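Local structure of putative isohexenylglutaconyl-CoA hydratase (Pseudomonas aeruginosa, 4ZU2) at residues G247-L252 and K259-Q264; Q26-M31 and E110-G115; F185-A188 and A192-Q195; V123-I128 and A214-L219; L87-A90 and L95-A98. The protein probably adds water to isohexenylglutaconyl-CoA as a hydratase of the crotonase family, in the breakdown of acyclic terpenes such as citronellate. All blocks are in the same frame, centred on the assembly; numbering follows the deposited sequence.

Contact 1 (G247-L252 and K259-Q264)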
loop_
_atom_site.group_PDB
_atom_site.type_symbol
_atom_site.label_atom_id
_atom_site.label_comp_id
_atom_site.label_asym_id
_atom_site.label_seq_id
_atom_site.Cartn_x
_atom_site.Cartn_y
_atom_site.Cartn_z
ATOM N N GLY A 247 4.631 16.269 26.761
ATOM C CA GLY A 247 3.796 15.142 27.090
ATOM C C GLY A 247 3.217 15.326 28.486
ATOM O O GLY A 247 2.087 14.929 28.765
ATOM N N SER A 248 3.983 15.949 29.364
ATOM C CA SER A 248 3.463 16.291 30.676
ATOM C C SER A 248 2.390 17.425 30.598
ATOM O O SER A 248 1.297 17.230 31.107
ATOM C CB SER A 248 4.607 16.628 31.623
ATOM O OG SER A 248 5.108 17.916 31.364
ATOM N N GLU A 249 2.669 18.565 29.944
ATOM C CA GLU A 249 1.606 19.577 29.654
ATOM C C GLU A 249 0.395 18.997 28.943
ATOM O O GLU A 249 -0.749 19.325 29.254
ATOM C CB GLU A 249 2.123 20.722 28.800
ATOM C CG GLU A 249 1.052 21.582 28.121
ATOM C CD GLU A 249 0.213 22.429 29.076
ATOM O OE1 GLU A 249 0.637 22.625 30.225
ATOM O OE2 GLU A 249 -0.860 22.926 28.655
ATOM N N GLY A 250 0.648 18.121 27.990
ATOM C CA GLY A 250 -0.425 17.550 27.211
ATOM C C GLY A 250 -1.333 16.654 28.025
ATOM O O GLY A 250 -2.561 16.758 27.932
ATOM N N THR A 251 -0.741 15.725 28.775
ATOM C CA THR A 251 -1.528 14.755 29.581
ATOM C C THR A 251 -2.207 15.431 30.773
ATOM O O THR A 251 -3.201 14.952 31.325
ATOM C CB THR A 251 -0.627 13.642 30.102
ATOM O OG1 THR A 251 0.494 14.227 30.779
ATOM C CG2 THR A 251 -0.148 12.752 28.937
ATOM N N LEU A 252 -1.650 16.564 31.162
ATOM C CA LEU A 252 -2.240 17.398 32.189
ATOM C C LEU A 252 -3.504 18.093 31.682
ATOM O O LEU A 252 -4.574 17.911 32.246
ATOM C CB LEU A 252 -1.214 18.431 32.662
ATOM C CG LEU A 252 -1.437 18.884 34.102
ATOM C CD1 LEU A 252 -1.180 17.684 35.023
ATOM C CD2 LEU A 252 -0.533 20.077 34.448
ATOM N N LYS A 259 -7.482 22.884 26.992
ATOM C CA LYS A 259 -6.660 22.755 25.837
ATOM C C LYS A 259 -5.228 22.811 26.356
ATOM O O LYS A 259 -4.934 23.597 27.258
ATOM C CB LYS A 259 -6.977 23.917 24.881
ATOM C CG LYS A 259 -6.570 25.273 25.493
ATOM C CD LYS A 259 -7.126 26.559 24.806
ATOM C CE LYS A 259 -8.634 26.724 24.537
ATOM N NZ LYS A 259 -8.884 28.216 24.396
ATOM N N PRO A 260 -4.324 21.967 25.811
ATOM C CA PRO A 260 -2.899 22.198 26.088
ATOM C C PRO A 260 -2.485 23.518 25.442
ATOM O O PRO A 260 -3.195 24.023 24.584
ATOM C CB PRO A 260 -2.208 21.005 25.426
ATOM C CG PRO A 260 -3.135 20.591 24.334
ATOM C CD PRO A 260 -4.524 20.872 24.848
ATOM N N VAL A 261 -1.362 24.079 25.846
ATOM C CA VAL A 261 -1.049 25.432 25.434
ATOM C C VAL A 261 -0.887 25.591 23.919
ATOM O O VAL A 261 -1.386 26.571 23.358
ATOM C CB VAL A 261 0.189 26.009 26.178
ATOM C CG1 VAL A 261 1.430 25.178 25.919
ATOM C CG2 VAL A 261 0.384 27.473 25.825
ATOM N N TRP A 262 -0.216 24.631 23.273
ATOM C CA TRP A 262 0.001 24.682 21.829
ATOM C C TRP A 262 -1.319 24.782 21.134
ATOM O O TRP A 262 -1.374 25.343 20.082
ATOM C CB TRP A 262 0.770 23.466 21.276
ATOM C CG TRP A 262 0.148 22.117 21.642
ATOM C CD1 TRP A 262 -0.921 21.509 21.046
ATOM C CD2 TRP A 262 0.568 21.243 22.694
ATOM N NE1 TRP A 262 -1.180 20.310 21.651
ATOM C CE2 TRP A 262 -0.284 20.126 22.675
ATOM C CE3 TRP A 262 1.565 21.303 23.657
ATOM C CZ2 TRP A 262 -0.169 19.086 23.590
ATOM C CZ3 TRP A 262 1.691 20.235 24.558
ATOM C CH2 TRP A 262 0.835 19.157 24.511
ATOM N N ALA A 263 -2.384 24.257 21.729
ATOM C CA ALA A 263 -3.716 24.327 21.117
ATOM C C ALA A 263 -4.454 25.637 21.371
ATOM O O ALA A 263 -5.628 25.743 21.019
ATOM C CB ALA A 263 -4.540 23.190 21.600
ATOM N N GLN A 264 -3.760 26.612 21.975
ATOM C CA GLN A 264 -4.305 27.961 22.288
ATOM C C GLN A 264 -3.948 28.988 21.211
ATOM O O GLN A 264 -2.952 29.701 21.333
ATOM C CB GLN A 264 -3.786 28.490 23.642
ATOM C CG GLN A 264 -4.373 27.773 24.811
ATOM C CD GLN A 264 -3.709 28.014 26.151
ATOM O OE1 GLN A 264 -3.040 29.027 26.361
ATOM N NE2 GLN A 264 -3.913 27.070 27.088
#
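The side chains of E249 and W262 run past each other in opposite directions, with the carboxylate plane turned 83° from that of the indole. Their meeting point is aliphatic against aromatic: E249 CG lies 3.9 Å from W262 CZ3, at the six-membered end of the ring system, and approaches it obliquely. One residue further along helix 247-255, G250 CA comes to 3.4 Å from W262 CH2, so that the far end of the indole rests directly on helix backbone. Having no side chain, G250 leaves room for this close seat. P260 completes the packing from its own segment, its CB standing 3.3 Å above one face of the indole and displaced toward the rim.

Beyond CG the glutamate bends away from the ring, chi2 being 68°, and this turn carries OE2 to the N-H side of the P260-V261 peptide. E249 OE2 accepts a weak hydrogen bond from V261 N at 3.1 Å, well off straight with an N-H...O angle of 132°. The same E249 OE2 lies 3.4 Å from P260 CA. Its stronger partner is R258, which forms a salt bridge with this oxygen just ahead of the second segment. On the other side of the contact, W262 NE1 is hydrogen-bonded to R206 O, and both P260 and W262 pack on S141 of the second subunit.

This is how the C-terminal tail folds back on the last helix near a subunit boundary. Its chemistry is mixed: the arginine probably supplies most of the electrostatic hold on E249, the V261 amide adds a lesser pull, and the glutamate's CG and the G250 backbone pack against the indole.

Contact 2 (Q26-M31 and E110-G115)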
loop_
_atom_site.group_PDB
_atom_site.type_symbol
_atom_site.label_atom_id
_atom_site.label_comp_id
_atom_site.label_asym_id
_atom_site.label_seq_id
_atom_site.Cartn_x
_atom_site.Cartn_y
_atom_site.Cartn_z
ATOM N N GLN A 26 4.187 32.477 -15.084
ATOM C CA GLN A 26 4.541 32.502 -16.487
ATOM C C GLN A 26 4.858 31.153 -17.085
ATOM O O GLN A 26 4.546 30.926 -18.248
ATOM C CB GLN A 26 5.759 33.423 -16.679
ATOM C CG GLN A 26 6.969 33.141 -15.688
ATOM C CD GLN A 26 6.808 33.853 -14.333
ATOM O OE1 GLN A 26 5.721 33.928 -13.855
ATOM N NE2 GLN A 26 7.869 34.382 -13.752
ATOM N N SER A 27 5.515 30.276 -16.319
ATOM C CA SER A 27 5.814 28.918 -16.792
ATOM C C SER A 27 5.062 27.869 -15.986
ATOM O O SER A 27 5.579 26.762 -15.766
ATOM C CB SER A 27 7.316 28.640 -16.746
ATOM O OG SER A 27 7.793 28.547 -15.428
ATOM N N ARG A 28 3.844 28.236 -15.560
ATOM C CA ARG A 28 3.013 27.420 -14.685
ATOM C C ARG A 28 3.855 26.844 -13.529
ATOM O O ARG A 28 3.683 25.696 -13.121
ATOM C CB ARG A 28 2.290 26.309 -15.474
ATOM C CG ARG A 28 1.358 26.801 -16.544
ATOM C CD ARG A 28 0.499 25.673 -17.115
ATOM N NE ARG A 28 1.291 24.532 -17.598
ATOM C CZ ARG A 28 0.771 23.437 -18.167
ATOM N NH1 ARG A 28 -0.540 23.332 -18.351
ATOM N NH2 ARG A 28 1.559 22.449 -18.580
ATOM N N ASN A 29 4.768 27.676 -13.042
ATOM C CA ASN A 29 5.568 27.426 -11.853
ATOM C C ASN A 29 6.517 26.242 -11.982
ATOM O O ASN A 29 6.627 25.415 -11.075
ATOM C CB ASN A 29 4.653 27.231 -10.656
ATOM C CG ASN A 29 3.892 28.478 -10.313
ATOM O OD1 ASN A 29 4.467 29.574 -10.295
ATOM N ND2 ASN A 29 2.604 28.327 -10.016
ATOM N N ALA A 30 7.179 26.161 -13.127
ATOM C CA ALA A 30 8.098 25.067 -13.412
ATOM C C ALA A 30 9.217 25.127 -12.379
ATOM O O ALA A 30 9.600 26.190 -11.917
ATOM C CB ALA A 30 8.639 25.200 -14.841
ATOM N N MET A 31 9.700 23.985 -11.952
ATOM C CA MET A 31 10.824 23.975 -11.026
ATOM C C MET A 31 12.048 24.376 -11.764
ATOM O O MET A 31 12.510 23.660 -12.623
ATOM C CB MET A 31 11.084 22.595 -10.504
ATOM C CG MET A 31 9.957 22.095 -9.737
ATOM S SD MET A 31 10.427 21.564 -8.095
ATOM C CE MET A 31 11.287 23.007 -7.552
ATOM N N GLU A 110 -3.613 22.879 -7.502
ATOM C CA GLU A 110 -4.587 23.379 -8.457
ATOM C C GLU A 110 -3.949 23.287 -9.809
ATOM O O GLU A 110 -2.745 23.392 -9.909
ATOM C CB GLU A 110 -4.897 24.833 -8.174
ATOM C CG GLU A 110 -5.394 25.079 -6.795
ATOM C CD GLU A 110 -5.538 26.546 -6.526
ATOM O OE1 GLU A 110 -6.616 27.109 -6.877
ATOM O OE2 GLU A 110 -4.547 27.130 -6.003
ATOM N N GLY A 111 -4.775 23.107 -10.838
ATOM C CA GLY A 111 -4.346 23.140 -12.230
ATOM C C GLY A 111 -3.302 22.082 -12.518
ATOM O O GLY A 111 -3.508 20.917 -12.206
ATOM N N ALA A 112 -2.161 22.497 -13.061
ATOM C CA ALA A 112 -1.128 21.534 -13.455
ATOM C C ALA A 112 -0.306 21.012 -12.268
ATOM O O ALA A 112 0.314 21.785 -11.512
ATOM C CB ALA A 112 -0.211 22.154 -14.516
ATOM N N VAL A 113 -0.327 19.695 -12.125
ATOM C CA VAL A 113 0.450 18.966 -11.107
ATOM C C VAL A 113 1.217 17.850 -11.837
ATOM O O VAL A 113 0.794 16.697 -11.872
ATOM C CB VAL A 113 -0.476 18.357 -10.054
ATOM C CG1 VAL A 113 0.316 17.837 -8.873
ATOM C CG2 VAL A 113 -1.525 19.359 -9.604
ATOM N N LEU A 114 2.285 18.230 -12.519
ATOM C CA LEU A 114 2.932 17.351 -13.507
ATOM C C LEU A 114 4.441 17.158 -13.291
ATOM O O LEU A 114 5.156 18.120 -12.973
ATOM C CB LEU A 114 2.804 17.959 -14.889
ATOM C CG LEU A 114 1.416 18.274 -15.446
ATOM C CD1 LEU A 114 1.566 18.961 -16.790
ATOM C CD2 LEU A 114 0.559 17.006 -15.588
ATOM N N GLY A 115 4.911 15.934 -13.533
ATOM C CA GLY A 115 6.317 15.598 -13.414
ATOM C C GLY A 115 6.805 15.913 -12.019
ATOM O O GLY A 115 6.186 15.553 -11.044
#
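A112 is held at its backbone N by a hydrogen bond with ND1 of H63, and from that fixed position its methyl points at the guanidinium group of R28. The methyl sits over one face of that flat group, with A112 CB 3.9 Å above its plane. A112 CB is 4.0 Å from both R28 CZ and R28 NH1, so it leans slightly from the centre toward NH1. The second touch comes from the same strand, 112-114: L114 CD1 reaches R28 NH2 at 3.9 Å, approaching the group at a slant. No hydrogen bond links the two segments; the contact is van der Waals packing of hydrocarbon on a charged, planar group.

R28 lies in the loop between strand 17-22 and helix 33-47, a loop held by N29, which is hydrogen-bonded to H63 O, A60 O and R24 N. The CG of R28 stands trans to the carbonyl carbon, chi1 -61°, and the chain runs on until a bend at chi3 of -54° swings the guanidinium across A112 and L114. The arginine also packs on H63 and A66, so the histidine that fixes the A112 amide touches R28 as well.

In crotonases the glycine-rich start of the helix that follows strand 112-114 commonly contributes to the oxyanion hole, and G115 is the N-cap here. The contact thus joins the R28 loop to the strand leading into that turn. Chemically, one face of the guanidinium is given to the A112 methyl, while its N-H groups, lying in the plane, are not used up by this packing.

Contact 3 (F185-A188 and A192-Q195)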
loop_
_atom_site.group_PDB
_atom_site.type_symbol
_atom_site.label_atom_id
_atom_site.label_comp_id
_atom_site.label_asym_id
_atom_site.label_seq_id
_atom_site.Cartn_x
_atom_site.Cartn_y
_atom_site.Cartn_z
ATOM N N PHE A 185 -8.001 14.995 0.024
ATOM C CA PHE A 185 -9.276 15.663 -0.210
ATOM C C PHE A 185 -9.338 16.242 -1.641
ATOM O O PHE A 185 -8.334 16.764 -2.168
ATOM C CB PHE A 185 -9.426 16.858 0.744
ATOM C CG PHE A 185 -9.219 16.525 2.214
ATOM C CD1 PHE A 185 -10.199 15.843 2.939
ATOM C CD2 PHE A 185 -8.073 16.939 2.877
ATOM C CE1 PHE A 185 -10.011 15.556 4.293
ATOM C CE2 PHE A 185 -7.886 16.663 4.212
ATOM C CZ PHE A 185 -8.856 15.968 4.927
ATOM N N CYS A 186 -10.534 16.203 -2.230
ATOM C CA CYS A 186 -10.826 16.878 -3.493
ATOM C C CYS A 186 -11.986 17.845 -3.264
ATOM O O CYS A 186 -13.063 17.413 -2.866
ATOM C CB CYS A 186 -11.217 15.840 -4.552
ATOM S SG CYS A 186 -11.453 16.477 -6.233
ATOM N N GLU A 187 -11.754 19.144 -3.463
ATOM C CA GLU A 187 -12.814 20.164 -3.374
ATOM C C GLU A 187 -13.137 20.771 -4.745
ATOM O O GLU A 187 -12.269 20.907 -5.591
ATOM C CB GLU A 187 -12.423 21.286 -2.417
ATOM C CG GLU A 187 -11.842 20.796 -1.122
ATOM C CD GLU A 187 -12.805 19.898 -0.358
ATOM O OE1 GLU A 187 -13.909 20.368 0.001
ATOM O OE2 GLU A 187 -12.470 18.715 -0.135
ATOM N N ALA A 188 -14.396 21.141 -4.949
ATOM C CA ALA A 188 -14.872 21.590 -6.258
ATOM C C ALA A 188 -14.676 23.085 -6.519
ATOM O O ALA A 188 -14.784 23.533 -7.664
ATOM C CB ALA A 188 -16.350 21.221 -6.426
ATOM N N ALA A 192 -14.127 26.201 -0.944
ATOM C CA ALA A 192 -14.139 24.858 -0.392
ATOM C C ALA A 192 -12.693 24.403 -0.189
ATOM O O ALA A 192 -12.367 23.741 0.777
ATOM C CB ALA A 192 -14.851 23.920 -1.353
ATOM N N LEU A 193 -11.833 24.756 -1.136
ATOM C CA LEU A 193 -10.450 24.337 -1.085
ATOM C C LEU A 193 -9.838 24.976 0.126
ATOM O O LEU A 193 -9.065 24.343 0.840
ATOM C CB LEU A 193 -9.710 24.772 -2.350
ATOM C CG LEU A 193 -8.692 23.781 -2.941
ATOM C CD1 LEU A 193 -9.335 22.509 -3.454
ATOM C CD2 LEU A 193 -7.877 24.447 -4.043
ATOM N N GLU A 194 -10.217 26.231 0.358
ATOM C CA GLU A 194 -9.644 27.044 1.429
ATOM C C GLU A 194 -10.193 26.677 2.793
ATOM O O GLU A 194 -9.554 26.946 3.807
ATOM C CB GLU A 194 -9.950 28.524 1.211
ATOM C CG GLU A 194 -9.099 29.218 0.188
ATOM C CD GLU A 194 -7.650 29.260 0.562
ATOM O OE1 GLU A 194 -7.327 29.738 1.667
ATOM O OE2 GLU A 194 -6.830 28.808 -0.258
ATOM N N GLN A 195 -11.416 26.159 2.824
ATOM C CA GLN A 195 -12.050 25.857 4.089
ATOM C C GLN A 195 -11.404 24.604 4.560
ATOM O O GLN A 195 -10.992 24.530 5.697
ATOM C CB GLN A 195 -13.588 25.721 4.014
ATOM C CG GLN A 195 -14.189 24.555 3.216
ATOM C CD GLN A 195 -14.411 23.223 4.001
ATOM O OE1 GLN A 195 -14.569 23.218 5.223
ATOM N NE2 GLN A 195 -14.450 22.097 3.273
#
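Strand 185-187 runs into helix 190-205 through a very short connection, and the backbones come closest at E187 and L193, whose CA atoms are 5.3 Å apart. Nearly all of the contact is made by E187. Its CB fits between two side chains of the first helical turn, 3.5 Å from L193 CD1 and 3.7 Å from A192 CB. Further out, E187 CG lies 3.5 Å from the carbonyl oxygen A192 O. The chain then folds, with chi1 at -46° and chi2 at -59°, so the carboxylate curls back alongside the helix instead of extending from the strand.

At its end E187 OE1 comes within 3.7 Å of Q195 NE2, too far to count as a hydrogen bond. The two side chains cross at about a right angle, and their flat groups are turned 61° against each other. E187 OE2 is 3.1 Å from C186 O, an approach of two acceptors. A long, weak ion pair with R196 probably offsets some of that repulsion.

L193 also packs on I128 of the neighbouring strand 126-130, which places the contact at the outermost strand, within this chain, of the six-stranded sheet of the crotonase fold, where a helix lies against it. The chemistry divides along the glutamate: its methylenes supply apolar packing between strand and helix, while its carboxylate makes no hydrogen bond across the two segments and has only that weak pairing with R196 to set beside them.

Contact 4 (V123-I128 and A214-L219)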
loop_
_atom_site.group_PDB
_atom_site.type_symbol
_atom_site.label_atom_id
_atom_site.label_comp_id
_atom_site.label_asym_id
_atom_site.label_seq_id
_atom_site.Cartn_x
_atom_site.Cartn_y
_atom_site.Cartn_z
ATOM N N VAL A 123 4.942 13.886 -1.486
ATOM C CA VAL A 123 5.662 13.911 -0.213
ATOM C C VAL A 123 5.018 14.820 0.838
ATOM O O VAL A 123 5.629 15.146 1.870
ATOM C CB VAL A 123 7.162 14.263 -0.396
ATOM C CG1 VAL A 123 7.783 13.345 -1.447
ATOM C CG2 VAL A 123 7.355 15.701 -0.758
ATOM N N SER A 124 3.788 15.226 0.578
ATOM C CA SER A 124 3.036 15.993 1.565
ATOM C C SER A 124 2.396 15.051 2.629
ATOM O O SER A 124 2.048 13.894 2.328
ATOM C CB SER A 124 1.959 16.833 0.861
ATOM O OG SER A 124 1.046 16.003 0.167
ATOM N N ASP A 125 2.240 15.545 3.852
ATOM C CA ASP A 125 1.403 14.865 4.863
ATOM C C ASP A 125 -0.103 14.999 4.545
ATOM O O ASP A 125 -0.871 14.093 4.786
ATOM C CB ASP A 125 1.665 15.401 6.264
ATOM C CG ASP A 125 3.108 15.276 6.679
ATOM O OD1 ASP A 125 3.648 14.157 6.567
ATOM O OD2 ASP A 125 3.690 16.288 7.110
ATOM N N VAL A 126 -0.488 16.124 3.972
ATOM C CA VAL A 126 -1.853 16.365 3.541
ATOM C C VAL A 126 -1.875 17.121 2.186
ATOM O O VAL A 126 -1.295 18.203 2.026
ATOM C CB VAL A 126 -2.654 17.138 4.646
ATOM C CG1 VAL A 126 -4.167 17.214 4.311
ATOM C CG2 VAL A 126 -2.468 16.474 5.984
ATOM N N ALA A 127 -2.496 16.499 1.201
ATOM C CA ALA A 127 -2.744 17.111 -0.115
ATOM C C ALA A 127 -4.254 17.351 -0.319
ATOM O O ALA A 127 -5.095 16.438 -0.131
ATOM C CB ALA A 127 -2.247 16.233 -1.180
ATOM N N ILE A 128 -4.578 18.589 -0.667
ATOM C CA ILE A 128 -5.937 19.013 -0.982
ATOM C C ILE A 128 -5.930 19.496 -2.446
ATOM O O ILE A 128 -5.254 20.459 -2.764
ATOM C CB ILE A 128 -6.362 20.175 -0.051
ATOM C CG1 ILE A 128 -6.294 19.764 1.437
ATOM C CG2 ILE A 128 -7.766 20.657 -0.392
ATOM C CD1 ILE A 128 -5.941 20.878 2.389
ATOM N N ALA A 214 8.712 13.632 16.129
ATOM C CA ALA A 214 9.099 12.266 16.486
ATOM C C ALA A 214 8.211 11.227 15.814
ATOM O O ALA A 214 8.690 10.214 15.281
ATOM C CB ALA A 214 8.991 12.104 17.948
ATOM N N THR A 215 6.902 11.494 15.835
ATOM C CA THR A 215 5.951 10.585 15.256
ATOM C C THR A 215 6.138 10.396 13.744
ATOM O O THR A 215 5.973 9.277 13.232
ATOM C CB THR A 215 4.483 11.020 15.515
ATOM O OG1 THR A 215 4.202 11.031 16.914
ATOM C CG2 THR A 215 3.521 10.028 14.857
ATOM N N LYS A 216 6.394 11.488 13.041
ATOM C CA LYS A 216 6.565 11.482 11.583
ATOM C C LYS A 216 7.845 10.680 11.179
ATOM O O LYS A 216 7.833 9.879 10.242
ATOM C CB LYS A 216 6.617 12.924 11.082
ATOM C CG LYS A 216 6.814 13.057 9.620
ATOM C CD LYS A 216 6.663 14.491 9.170
ATOM C CE LYS A 216 6.611 14.575 7.657
ATOM N NZ LYS A 216 6.431 15.982 7.163
ATOM N N ALA A 217 8.922 10.842 11.926
ATOM C CA ALA A 217 10.126 10.030 11.685
ATOM C C ALA A 217 9.900 8.529 11.820
ATOM O O ALA A 217 10.417 7.756 11.036
ATOM C CB ALA A 217 11.226 10.448 12.620
ATOM N N LEU A 218 9.133 8.117 12.834
ATOM C CA LEU A 218 8.835 6.705 13.063
ATOM C C LEU A 218 8.061 6.122 11.904
ATOM O O LEU A 218 8.293 4.994 11.507
ATOM C CB LEU A 218 7.974 6.514 14.341
ATOM C CG LEU A 218 8.675 6.709 15.673
ATOM C CD1 LEU A 218 7.652 6.675 16.837
ATOM C CD2 LEU A 218 9.778 5.652 15.837
ATOM N N LEU A 219 7.068 6.862 11.436
ATOM C CA LEU A 219 6.223 6.409 10.319
ATOM C C LEU A 219 7.060 6.221 9.061
ATOM O O LEU A 219 6.896 5.286 8.300
ATOM C CB LEU A 219 5.111 7.449 10.054
ATOM C CG LEU A 219 4.077 7.637 11.184
ATOM C CD1 LEU A 219 3.308 8.948 11.041
ATOM C CD2 LEU A 219 3.118 6.439 11.246
HETATM O O HOH W 1 6.275 16.235 4.503
#
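D125 and K216 meet from opposite directions in a buried salt bridge that ties the crotonase-fold core to the C-terminal helical region. D125 immediately precedes strand 126-130, and K216 belongs to helix 209-221. The helix stands well away from the strand: even the closest CA atoms, those of D125 and K216, are 9.1 Å apart, and the lysine spans the gap. Its CG stands anti to the backbone N (chi1 179°) and the chain stays extended beyond it, delivering the ammonium group to the carboxylate.

The tight part is here. K216 NZ donates to D125 OD2 at 2.8 Å, and D125 OD2 accepts through its syn lone pair, on the side of the other oxygen. The last methylene lies close to that other oxygen, K216 CE being 3.2 Å from D125 OD1. Both ends of the bridge have further partners. The ammonium is also hydrogen-bonded to the carbonyls of A101 and Q103, while OD2 accepts from the amide of L105 and OD1 forms a salt bridge with R163 of the second subunit. With two cationic partners, the aspartate is probably held firmly in its ionised form, and the pairing couples this part of the fold to the trimer interface.

The looser side is the one toward V123, where the two segments do not touch directly and a water fills in. V123 is linked to K216 through this water. Water 1 donates to V123 O at 2.9 Å and accepts from K216 NZ at 2.7 Å.

Contact 5 (L87-A90 and L95-A98)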
loop_
_atom_site.group_PDB
_atom_site.type_symbol
_atom_site.label_atom_id
_atom_site.label_comp_id
_atom_site.label_asym_id
_atom_site.label_seq_id
_atom_site.Cartn_x
_atom_site.Cartn_y
_atom_site.Cartn_z
ATOM N N LEU A 87 22.135 17.620 -10.985
ATOM C CA LEU A 87 20.930 18.442 -10.857
ATOM C C LEU A 87 19.649 17.624 -10.611
ATOM O O LEU A 87 18.835 18.054 -9.789
ATOM C CB LEU A 87 20.769 19.362 -12.094
ATOM C CG LEU A 87 21.901 20.384 -12.337
ATOM C CD1 LEU A 87 21.887 21.018 -13.753
ATOM C CD2 LEU A 87 21.824 21.494 -11.328
ATOM N N ASN A 88 19.455 16.494 -11.316
ATOM C CA ASN A 88 18.368 15.526 -10.987
ATOM C C ASN A 88 18.500 14.991 -9.534
ATOM O O ASN A 88 17.553 15.009 -8.777
ATOM C CB ASN A 88 18.307 14.364 -12.004
ATOM C CG ASN A 88 17.089 13.460 -11.825
ATOM O OD1 ASN A 88 17.214 12.272 -11.511
ATOM N ND2 ASN A 88 15.900 14.012 -12.054
ATOM N N ARG A 89 19.700 14.587 -9.121
ATOM C CA ARG A 89 19.868 14.128 -7.742
ATOM C C ARG A 89 19.541 15.204 -6.703
ATOM O O ARG A 89 18.935 14.907 -5.668
ATOM C CB ARG A 89 21.270 13.580 -7.460
ATOM C CG ARG A 89 21.368 12.994 -6.061
ATOM C CD ARG A 89 20.427 11.836 -5.920
ATOM N NE ARG A 89 20.498 11.136 -4.644
ATOM C CZ ARG A 89 19.805 11.484 -3.567
ATOM N NH1 ARG A 89 18.994 12.537 -3.610
ATOM N NH2 ARG A 89 19.908 10.767 -2.454
ATOM N N ALA A 90 19.923 16.459 -6.971
ATOM C CA ALA A 90 19.526 17.552 -6.083
ATOM C C ALA A 90 17.992 17.765 -6.033
ATOM O O ALA A 90 17.473 18.193 -5.026
ATOM C CB ALA A 90 20.244 18.864 -6.429
ATOM N N LEU A 95 13.074 16.321 -2.438
ATOM C CA LEU A 95 11.937 15.472 -2.118
ATOM C C LEU A 95 12.210 14.758 -0.810
ATOM O O LEU A 95 11.306 14.548 0.001
ATOM C CB LEU A 95 11.636 14.450 -3.242
ATOM C CG LEU A 95 11.245 14.939 -4.648
ATOM C CD1 LEU A 95 11.124 13.755 -5.668
ATOM C CD2 LEU A 95 9.969 15.782 -4.643
ATOM N N GLU A 96 13.475 14.436 -0.586
ATOM C CA GLU A 96 13.854 13.725 0.622
ATOM C C GLU A 96 13.631 14.600 1.831
ATOM O O GLU A 96 13.110 14.132 2.852
ATOM C CB GLU A 96 15.331 13.313 0.608
ATOM C CG GLU A 96 15.630 12.151 -0.269
ATOM C CD GLU A 96 17.085 11.664 -0.132
ATOM O OE1 GLU A 96 17.272 10.623 0.557
ATOM O OE2 GLU A 96 18.010 12.312 -0.731
ATOM N N GLU A 97 14.061 15.853 1.711
ATOM C CA GLU A 97 14.030 16.809 2.810
ATOM C C GLU A 97 12.642 17.428 3.035
ATOM O O GLU A 97 12.343 17.924 4.129
ATOM C CB GLU A 97 15.090 17.881 2.612
ATOM C CG GLU A 97 16.553 17.358 2.453
ATOM C CD GLU A 97 17.468 18.275 1.567
ATOM O OE1 GLU A 97 17.060 19.375 1.178
ATOM O OE2 GLU A 97 18.610 17.900 1.272
ATOM N N ALA A 98 11.792 17.389 2.014
ATOM C CA ALA A 98 10.432 17.832 2.204
ATOM C C ALA A 98 9.660 16.693 2.913
ATOM O O ALA A 98 9.034 16.913 3.950
ATOM C CB ALA A 98 9.796 18.196 0.876
#
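R89 leaves helix 81-99 with CG trans to its amide nitrogen, then turns at chi2 (62°), and this bend brings its guanidinium along the helix toward E96, two turns further on. The glutamate reaches back with a chain extended beyond CG, and the two side chains cross at about a right angle. R89 grips end-on: NH1 and NH2 both donate to the same oxygen, with R89 NH2 3.0 Å and R89 NH1 3.1 Å from E96 OE2. That oxygen lies in the guanidinium plane, at its edge. Seen from the carboxylate, however, both nitrogens come from the same face and stand 43° out of its plane, and the guanidinium and carboxylate planes are 48° apart.

The arginine has stronger business across a subunit boundary, where NE forms a salt bridge with D232 of the third subunit and NH2 is also hydrogen-bonded to G228 O of that subunit. L231 of the same neighbour packs on both R89 and E96. With carboxylates of two chains around it, the guanidinium charge is probably well balanced, and E96, by holding the NH1-NH2 end within its own helix, probably helps to orient R89 for the intersubunit bridge.

In the fold
Along the chain, contact 5 falls between the two segments of contact 2, contact 3 between those of contact 4, and contact 1 comes last. Contacts 3 and 4 share the six-stranded sheet: strands 185-187 and 126-130 are neighbours, F185 N lies 3.2 Å from A127 O, and the F185 ring packs on V126. Contact 4 also touches contact 5, through V123 on A98, and contact 2 touches contact 3, through E110 on L193. Contact 1 stands apart, its centre about 40 Å from that of contact 2 and on the opposite side of the chain's centre. Contacts 1, 3 and 4 reach the second subunit and contact 5 the third, so the core and C-terminal region are bound into one trimer.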